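Long-range contacts in hypothetical protein APE2540 (PDB 1WDV), which probably hydrolyses mischarged aminoacyl-tRNA, as a putative trans-editing enzyme for prolyl-tRNA synthetase: residues V37-V43 / R118-G124; V59-K64 / R113-S117. Residue numbers count along the deposited sequence, not the author numbering.

Contact 1: residues V37-V43 / R118-G124; sequences VSESEIV and RKKVYGG
A single beta bridge, Ile-42 with Tyr-122 (CA-CA 4.8 Å), joins the loop between helix 28-35 and strand 43-50 to strand 121-124, an outer strand of the three-stranded antiparallel sheet. CA atoms pair in parallel register, Glu-41 with Val-121 to Val-43 with Gly-123. Both backbone hydrogen bonds run to Tyr-122: its N donates to Glu-41 O (2.8 Å), its O accepts from Val-43 N (2.9 Å). This parallel bridge ties the entry to the mixed sheet to the three-stranded sheet of the editing domain. Residues 39-41 form a 3-10 turn whose last residue, Glu-41 (chi1 m), turns its carboxylate back to Ser-38: Glu-41 OE2 accepts from Ser-38 N (2.9 Å). One guanidinium face of Arg-118 (chi1 t, chi2 p, chi3 p) lies over Glu-41 CG. Arg-118 NH2 bonds weakly to Ser-40 OG (2.8 Å); the long salt bridge Arg-118 NH1 - Glu-41 OE1 (3.9 Å) is charge attraction only. Val-43 CG1 meets Val-121 CB (3.9 Å), and Val-37 CG1 meets CE1 of Tyr-122 (chi1 m; 3.9 Å).

Contact 2: residues V59-K64 / R113-S117; sequences VIPGDK and RILLS
Leu-115 lays its isobutyl group (chi1 m, chi2 t) across the end of strand 55-61, overlapping both Val-59 and Pro-61. Leu-115 CD1 reaches Val-59 CG1 at 3.8 Å and lies 3.7 Å from Val-59 O, while CD2 of Leu-115 sits 3.6 Å from Pro-61 CG. The backbones stay well apart: the nearest CA atoms, those of Pro-61 and Leu-115, are 6.8 Å from each other. Residues 59-61 are extended, and a type I turn from Pro-61 to Lys-64, with Lys-64 N bonded to Pro-61 O (3.2 Å), then reverses the chain. Residues 113-115 form a 3-10 turn directly after strand 108-112, the parallel neighbour of strand 55-61 in the five-stranded mixed sheet, so the contact covers the adjacent ends of these two strands. Ile-114 (chi1 t, chi2 t) presses CG2 tightly against Pro-61 CG at 3.2 Å, and its CD1 lies 4.5 Å from Lys-64 CE at the exposed margin. Val-43 of strand 43-50 touches both Val-59 and Leu-115. No hydrogen bond crosses between the segments, so their association rests on apolar packing, with Leu-115 giving up the most surface.

Contacts 1 and 2 have centres 8 Å apart, both inside the aminoacyl-tRNA editing domain. Along the chain they are nested: 37-43 comes first, then 59-64, 113-117 and finally 118-124, which follows 113-117 directly. Contact 2 lies at the C-terminal ends of the neighbouring strands 55-61 and 108-112 of the five-stranded mixed sheet, whereas contact 1 brings the approach to strand 43-50 of that sheet against strand 121-124 of the three-stranded one. Val-43 of contact 1 packs on contact 2, its CG1 lying 3.6 Å from Leu-115 CD2 and its CB 3.7 Å from Val-59 CG1, and Ser-40 CB lies 3.6 Å from Asp-63 OD1. Together the contacts connect the two sheets through continuous packing.

Contact 1: residues V37-V43 / R118-G124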
ATOM      1  N   VAL A  37      -3.024  15.409   8.462  1.00  7.27           N
ATOM      2  CA  VAL A  37      -3.291  15.391   7.037  1.00  6.59           C
ATOM      3  C   VAL A  37      -4.698  14.909   6.788  1.00  5.91           C
ATOM      4  O   VAL A  37      -5.487  14.859   7.713  1.00  6.35           O
ATOM      5  CB  VAL A  37      -2.259  14.505   6.301  1.00  5.81           C
ATOM      6  CG1 VAL A  37      -0.862  15.108   6.523  1.00  8.24           C
ATOM      7  CG2 VAL A  37      -2.285  13.047   6.826  1.00  7.28           C
ATOM      8  N   SER A  38      -5.017  14.602   5.538  1.00  7.13           N
ATOM      9  CA  SER A  38      -6.366  14.127   5.204  1.00  7.52           C
ATOM     10  C   SER A  38      -6.341  12.638   5.021  1.00  6.81           C
ATOM     11  O   SER A  38      -5.273  12.051   4.891  1.00  6.14           O
ATOM     12  CB  SER A  38      -6.854  14.752   3.902  1.00  7.43           C
ATOM     13  OG  SER A  38      -6.096  14.256   2.809  1.00  9.48           O
ATOM     14  N   GLU A  39      -7.517  12.019   5.002  1.00  6.07           N
ATOM     15  CA  GLU A  39      -7.556  10.579   4.810  1.00  7.27           C
ATOM     16  C   GLU A  39      -6.996  10.167   3.460  1.00  8.43           C
ATOM     17  O   GLU A  39      -6.435   9.072   3.326  1.00  7.90           O
ATOM     18  CB  GLU A  39      -8.985  10.052   4.909  1.00  7.87           C
ATOM     19  CG  GLU A  39      -9.471   9.982   6.348  1.00  7.33           C
ATOM     20  CD  GLU A  39     -10.754   9.192   6.476  1.00  9.50           C
ATOM     21  OE1 GLU A  39     -11.092   8.442   5.535  1.00 14.61           O
ATOM     22  OE2 GLU A  39     -11.421   9.311   7.515  1.00  8.50           O
ATOM     23  N   SER A  40      -7.143  11.034   2.463  1.00  7.73           N
ATOM     24  CA  SER A  40      -6.640  10.716   1.133  1.00  5.59           C
ATOM     25  C   SER A  40      -5.115  10.620   1.118  1.00  8.56           C
ATOM     26  O   SER A  40      -4.545  10.065   0.179  1.00 10.36           O
ATOM     27  CB  SER A  40      -7.120  11.743   0.090  1.00 10.60           C
ATOM     28  OG  SER A  40      -6.462  12.995   0.235  1.00  8.84           O
ATOM     29  N   GLU A  41      -4.475  11.161   2.143  1.00  6.02           N
ATOM     30  CA  GLU A  41      -3.010  11.079   2.253  1.00  5.19           C
ATOM     31  C   GLU A  41      -2.518   9.878   3.043  1.00  6.55           C
ATOM     32  O   GLU A  41      -1.302   9.674   3.170  1.00  6.79           O
ATOM     33  CB  GLU A  41      -2.448  12.355   2.865  1.00  7.95           C
ATOM     34  CG  GLU A  41      -2.645  13.511   1.900  1.00 11.22           C
ATOM     35  CD  GLU A  41      -2.585  14.857   2.582  1.00  8.76           C
ATOM     36  OE1 GLU A  41      -1.512  15.499   2.574  1.00 10.29           O
ATOM     37  OE2 GLU A  41      -3.627  15.287   3.121  1.00 10.12           O
ATOM     38  N   ILE A  42      -3.448   9.113   3.620  1.00  3.31           N
ATOM     39  CA  ILE A  42      -3.105   7.879   4.346  1.00  7.18           C
ATOM     40  C   ILE A  42      -3.446   6.780   3.330  1.00 10.25           C
ATOM     41  O   ILE A  42      -4.629   6.515   3.062  1.00 13.98           O
ATOM     42  CB  ILE A  42      -3.985   7.663   5.581  1.00  8.31           C
ATOM     43  CG1 ILE A  42      -3.890   8.870   6.517  1.00  7.41           C
ATOM     44  CG2 ILE A  42      -3.564   6.369   6.287  1.00  9.24           C
ATOM     45  CD1 ILE A  42      -2.441   9.217   7.059  1.00  8.90           C
ATOM     46  N   VAL A  43      -2.450   6.118   2.774  1.00  7.10           N
ATOM     47  CA  VAL A  43      -2.764   5.133   1.752  1.00  6.73           C
ATOM     48  C   VAL A  43      -2.735   3.716   2.270  1.00  9.27           C
ATOM     49  O   VAL A  43      -1.936   3.381   3.138  1.00 11.08           O
ATOM     50  CB  VAL A  43      -1.806   5.246   0.547  1.00  6.68           C
ATOM     51  CG1 VAL A  43      -1.984   6.595  -0.118  1.00  9.85           C
ATOM     52  CG2 VAL A  43      -0.348   5.104   1.013  1.00  8.79           C
ATOM     53  N   ARG A 118      -0.018  13.885  -5.525  1.00  9.76           N
ATOM     54  CA  ARG A 118       0.339  14.150  -4.128  1.00  9.47           C
ATOM     55  C   ARG A 118       1.832  13.909  -3.904  1.00  9.98           C
ATOM     56  O   ARG A 118       2.354  12.837  -4.225  1.00  9.54           O
ATOM     57  CB  ARG A 118      -0.495  13.265  -3.179  1.00  6.95           C
ATOM     58  CG  ARG A 118      -0.356  13.668  -1.700  1.00  9.13           C
ATOM     59  CD  ARG A 118      -1.217  14.882  -1.352  1.00  8.52           C
ATOM     60  NE  ARG A 118      -2.631  14.526  -1.252  1.00 11.18           N
ATOM     61  CZ  ARG A 118      -3.567  15.412  -0.939  1.00 12.85           C
ATOM     62  NH1 ARG A 118      -3.225  16.680  -0.726  1.00 14.70           N
ATOM     63  NH2 ARG A 118      -4.827  15.027  -0.783  1.00 16.03           N
ATOM     64  N   LYS A 119       2.538  14.904  -3.375  1.00 10.20           N
ATOM     65  CA  LYS A 119       3.973  14.724  -3.189  1.00  9.93           C
ATOM     66  C   LYS A 119       4.327  13.778  -2.065  1.00  9.72           C
ATOM     67  O   LYS A 119       5.327  13.068  -2.151  1.00 12.55           O
ATOM     68  CB  LYS A 119       4.656  16.076  -2.950  1.00 14.78           C
ATOM     69  CG  LYS A 119       4.468  17.006  -4.146  1.00 20.86           C
ATOM     70  CD  LYS A 119       5.600  18.011  -4.298  1.00 25.32           C
ATOM     71  CE  LYS A 119       5.643  18.542  -5.735  1.00 29.30           C
ATOM     72  NZ  LYS A 119       6.812  19.432  -5.955  1.00 33.37           N
ATOM     73  N   LYS A 120       3.502  13.754  -1.025  1.00  8.73           N
ATOM     74  CA  LYS A 120       3.793  12.923   0.132  1.00  8.42           C
ATOM     75  C   LYS A 120       2.549  12.216   0.649  1.00  8.57           C
ATOM     76  O   LYS A 120       1.473  12.820   0.788  1.00  9.71           O
ATOM     77  CB  LYS A 120       4.388  13.814   1.228  1.00 14.23           C
ATOM     78  CG  LYS A 120       4.685  13.148   2.550  1.00 19.67           C
ATOM     79  CD  LYS A 120       5.435  14.137   3.456  1.00 23.97           C
ATOM     80  CE  LYS A 120       6.735  14.610   2.782  1.00 25.83           C
ATOM     81  NZ  LYS A 120       7.503  15.633   3.583  1.00 32.92           N
ATOM     82  N   VAL A 121       2.682  10.918   0.888  1.00  5.55           N
ATOM     83  CA  VAL A 121       1.571  10.135   1.447  1.00  4.49           C
ATOM     84  C   VAL A 121       2.159   9.247   2.521  1.00  5.04           C
ATOM     85  O   VAL A 121       3.391   9.157   2.669  1.00  6.03           O
ATOM     86  CB  VAL A 121       0.815   9.268   0.395  1.00  4.05           C
ATOM     87  CG1 VAL A 121       0.151  10.196  -0.656  1.00  6.24           C
ATOM     88  CG2 VAL A 121       1.768   8.290  -0.281  1.00  5.78           C
ATOM     89  N   TYR A 122       1.276   8.621   3.296  1.00  4.14           N
ATOM     90  CA  TYR A 122       1.733   7.789   4.410  1.00  5.49           C
ATOM     91  C   TYR A 122       1.115   6.418   4.299  1.00  5.72           C
ATOM     92  O   TYR A 122      -0.115   6.271   4.424  1.00  5.62           O
ATOM     93  CB  TYR A 122       1.319   8.446   5.740  1.00  4.60           C
ATOM     94  CG  TYR A 122       1.817   9.853   5.887  1.00  5.92           C
ATOM     95  CD1 TYR A 122       1.083  10.929   5.393  1.00  8.14           C
ATOM     96  CD2 TYR A 122       3.074  10.101   6.434  1.00 11.37           C
ATOM     97  CE1 TYR A 122       1.591  12.234   5.431  1.00 12.33           C
ATOM     98  CE2 TYR A 122       3.592  11.382   6.477  1.00 12.39           C
ATOM     99  CZ  TYR A 122       2.853  12.441   5.973  1.00 14.79           C
ATOM    100  OH  TYR A 122       3.388  13.710   5.995  1.00 20.52           O
ATOM    101  N   GLY A 123       1.967   5.418   4.053  1.00  7.73           N
ATOM    102  CA  GLY A 123       1.485   4.057   3.887  1.00  7.69           C
ATOM    103  C   GLY A 123       1.918   3.116   5.001  1.00  8.25           C
ATOM    104  O   GLY A 123       2.400   3.561   6.049  1.00  8.83           O
ATOM    105  N   GLY A 124       1.730   1.818   4.787  1.00  9.06           N
ATOM    106  CA  GLY A 124       2.114   0.860   5.816  1.00  9.16           C
ATOM    107  C   GLY A 124       3.625   0.847   5.948  1.00 10.16           C
ATOM    108  O   GLY A 124       4.348   0.823   4.952  1.00  8.98           O
TER
HETATM  109  O   HOH W   1      -3.609  12.060  -1.643  1.00 14.66           O
HETATM  110  O   HOH W   2       1.050  15.004   2.125  1.00 14.46           O
HETATM  111  O   HOH W   3       0.310   1.662   2.133  1.00 14.55           O
HETATM  112  O   HOH W   4      -1.285   4.126   5.805  1.00 21.10           O

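Contact 2: residues V59-K64 / R113-S117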
ATOM      1  N   VAL A  59      -2.297   0.044  -4.004  1.00  4.73           N
ATOM      2  CA  VAL A  59      -2.232   1.216  -3.152  1.00  6.12           C
ATOM      3  C   VAL A  59      -3.273   2.241  -3.546  1.00  6.24           C
ATOM      4  O   VAL A  59      -3.256   2.758  -4.674  1.00  7.80           O
ATOM      5  CB  VAL A  59      -0.829   1.876  -3.228  1.00  7.97           C
ATOM      6  CG1 VAL A  59      -0.751   3.016  -2.270  1.00  7.81           C
ATOM      7  CG2 VAL A  59       0.250   0.823  -2.886  1.00  6.94           C
ATOM      8  N   ILE A  60      -4.188   2.524  -2.610  1.00  6.65           N
ATOM      9  CA  ILE A  60      -5.267   3.476  -2.861  1.00  6.77           C
ATOM     10  C   ILE A  60      -5.405   4.495  -1.733  1.00  5.61           C
ATOM     11  O   ILE A  60      -4.875   4.298  -0.630  1.00  7.44           O
ATOM     12  CB  ILE A  60      -6.649   2.763  -3.055  1.00  7.93           C
ATOM     13  CG1 ILE A  60      -7.123   2.143  -1.741  1.00  9.37           C
ATOM     14  CG2 ILE A  60      -6.531   1.646  -4.136  1.00 10.06           C
ATOM     15  CD1 ILE A  60      -8.601   1.633  -1.803  1.00  9.57           C
ATOM     16  N   PRO A  61      -6.072   5.626  -2.010  1.00  7.68           N
ATOM     17  CA  PRO A  61      -6.300   6.691  -1.017  1.00  9.35           C
ATOM     18  C   PRO A  61      -7.106   6.133   0.148  1.00  9.22           C
ATOM     19  O   PRO A  61      -7.965   5.279  -0.034  1.00  8.64           O
ATOM     20  CB  PRO A  61      -7.101   7.738  -1.781  1.00  8.76           C
ATOM     21  CG  PRO A  61      -6.765   7.471  -3.203  1.00 10.85           C
ATOM     22  CD  PRO A  61      -6.670   5.983  -3.306  1.00  9.29           C
ATOM     23  N   GLY A  62      -6.852   6.651   1.340  1.00  8.87           N
ATOM     24  CA  GLY A  62      -7.517   6.154   2.529  1.00  7.87           C
ATOM     25  C   GLY A  62      -9.005   6.377   2.609  1.00  8.23           C
ATOM     26  O   GLY A  62      -9.695   5.648   3.362  1.00  7.88           O
ATOM     27  N   ASP A  63      -9.490   7.384   1.875  1.00  7.00           N
ATOM     28  CA  ASP A  63     -10.915   7.688   1.860  1.00  7.73           C
ATOM     29  C   ASP A  63     -11.657   6.992   0.720  1.00  9.88           C
ATOM     30  O   ASP A  63     -12.794   7.338   0.423  1.00  9.58           O
ATOM     31  CB  ASP A  63     -11.164   9.216   1.829  1.00  8.99           C
ATOM     32  CG  ASP A  63     -10.508   9.918   0.644  1.00 12.52           C
ATOM     33  OD1 ASP A  63      -9.726   9.288  -0.089  1.00  9.86           O
ATOM     34  OD2 ASP A  63     -10.779  11.128   0.450  1.00 10.21           O
ATOM     35  N   LYS A  64     -11.035   5.991   0.093  1.00  9.63           N
ATOM     36  CA  LYS A  64     -11.720   5.251  -0.978  1.00 10.35           C
ATOM     37  C   LYS A  64     -11.653   3.765  -0.670  1.00 11.24           C
ATOM     38  O   LYS A  64     -11.027   3.350   0.300  1.00 11.47           O
ATOM     39  CB  LYS A  64     -11.046   5.484  -2.337  1.00 10.90           C
ATOM     40  CG  LYS A  64     -10.847   6.946  -2.718  1.00 11.99           C
ATOM     41  CD  LYS A  64     -12.132   7.604  -3.175  1.00 16.27           C
ATOM     42  CE  LYS A  64     -11.824   8.967  -3.824  1.00 20.84           C
ATOM     43  NZ  LYS A  64     -13.090   9.703  -4.088  1.00 28.49           N
ATOM     44  N   ARG A 113      -3.917   6.085  -9.771  1.00 10.48           N
ATOM     45  CA  ARG A 113      -3.378   7.334 -10.310  1.00  8.79           C
ATOM     46  C   ARG A 113      -3.808   8.593  -9.572  1.00 10.03           C
ATOM     47  O   ARG A 113      -3.126   9.607  -9.680  1.00  9.71           O
ATOM     48  CB  ARG A 113      -3.683   7.476 -11.823  1.00 13.54           C
ATOM     49  CG  ARG A 113      -4.817   8.396 -12.172  1.00 12.96           C
ATOM     50  CD  ARG A 113      -5.143   8.424 -13.655  1.00  8.60           C
ATOM     51  NE  ARG A 113      -5.420   7.109 -14.215  1.00 10.38           N
ATOM     52  CZ  ARG A 113      -4.566   6.411 -14.957  1.00  9.49           C
ATOM     53  NH1 ARG A 113      -3.354   6.886 -15.244  1.00  9.39           N
ATOM     54  NH2 ARG A 113      -4.931   5.223 -15.424  1.00 11.91           N
ATOM     55  N   ILE A 114      -4.912   8.535  -8.827  1.00  8.01           N
ATOM     56  CA  ILE A 114      -5.335   9.734  -8.097  1.00  9.99           C
ATOM     57  C   ILE A 114      -4.257  10.145  -7.078  1.00 10.01           C
ATOM     58  O   ILE A 114      -4.199  11.301  -6.651  1.00 10.39           O
ATOM     59  CB  ILE A 114      -6.721   9.517  -7.399  1.00 13.32           C
ATOM     60  CG1 ILE A 114      -7.269  10.851  -6.897  1.00 16.02           C
ATOM     61  CG2 ILE A 114      -6.591   8.589  -6.235  1.00 13.70           C
ATOM     62  CD1 ILE A 114      -8.734  10.787  -6.534  1.00 14.29           C
ATOM     63  N   LEU A 115      -3.367   9.219  -6.724  1.00  6.45           N
ATOM     64  CA  LEU A 115      -2.320   9.549  -5.773  1.00  8.10           C
ATOM     65  C   LEU A 115      -1.103  10.229  -6.396  1.00  7.19           C
ATOM     66  O   LEU A 115      -0.290  10.789  -5.684  1.00  8.58           O
ATOM     67  CB  LEU A 115      -1.830   8.276  -5.069  1.00  7.67           C
ATOM     68  CG  LEU A 115      -2.866   7.545  -4.209  1.00  7.77           C
ATOM     69  CD1 LEU A 115      -2.252   6.214  -3.771  1.00  7.05           C
ATOM     70  CD2 LEU A 115      -3.265   8.415  -2.999  1.00  8.76           C
ATOM     71  N   LEU A 116      -0.986  10.214  -7.722  1.00  9.86           N
ATOM     72  CA  LEU A 116       0.221  10.740  -8.334  1.00  9.38           C
ATOM     73  C   LEU A 116       0.545  12.227  -8.183  1.00  9.17           C
ATOM     74  O   LEU A 116       1.727  12.609  -8.161  1.00  9.96           O
ATOM     75  CB  LEU A 116       0.258  10.306  -9.800  1.00 10.31           C
ATOM     76  CG  LEU A 116       0.498   8.794  -9.908  1.00 10.65           C
ATOM     77  CD1 LEU A 116       0.412   8.399 -11.365  1.00 16.80           C
ATOM     78  CD2 LEU A 116       1.879   8.448  -9.339  1.00 18.14           C
ATOM     79  N   SER A 117      -0.481  13.070  -8.054  1.00 10.22           N
ATOM     80  CA  SER A 117      -0.230  14.495  -7.878  1.00 11.92           C
ATOM     81  C   SER A 117       0.161  14.834  -6.444  1.00 11.25           C
ATOM     82  O   SER A 117       0.634  15.937  -6.164  1.00 11.09           O
ATOM     83  CB  SER A 117      -1.468  15.313  -8.251  1.00 13.85           C
ATOM     84  OG  SER A 117      -2.529  14.981  -7.388  1.00 15.89           O
TER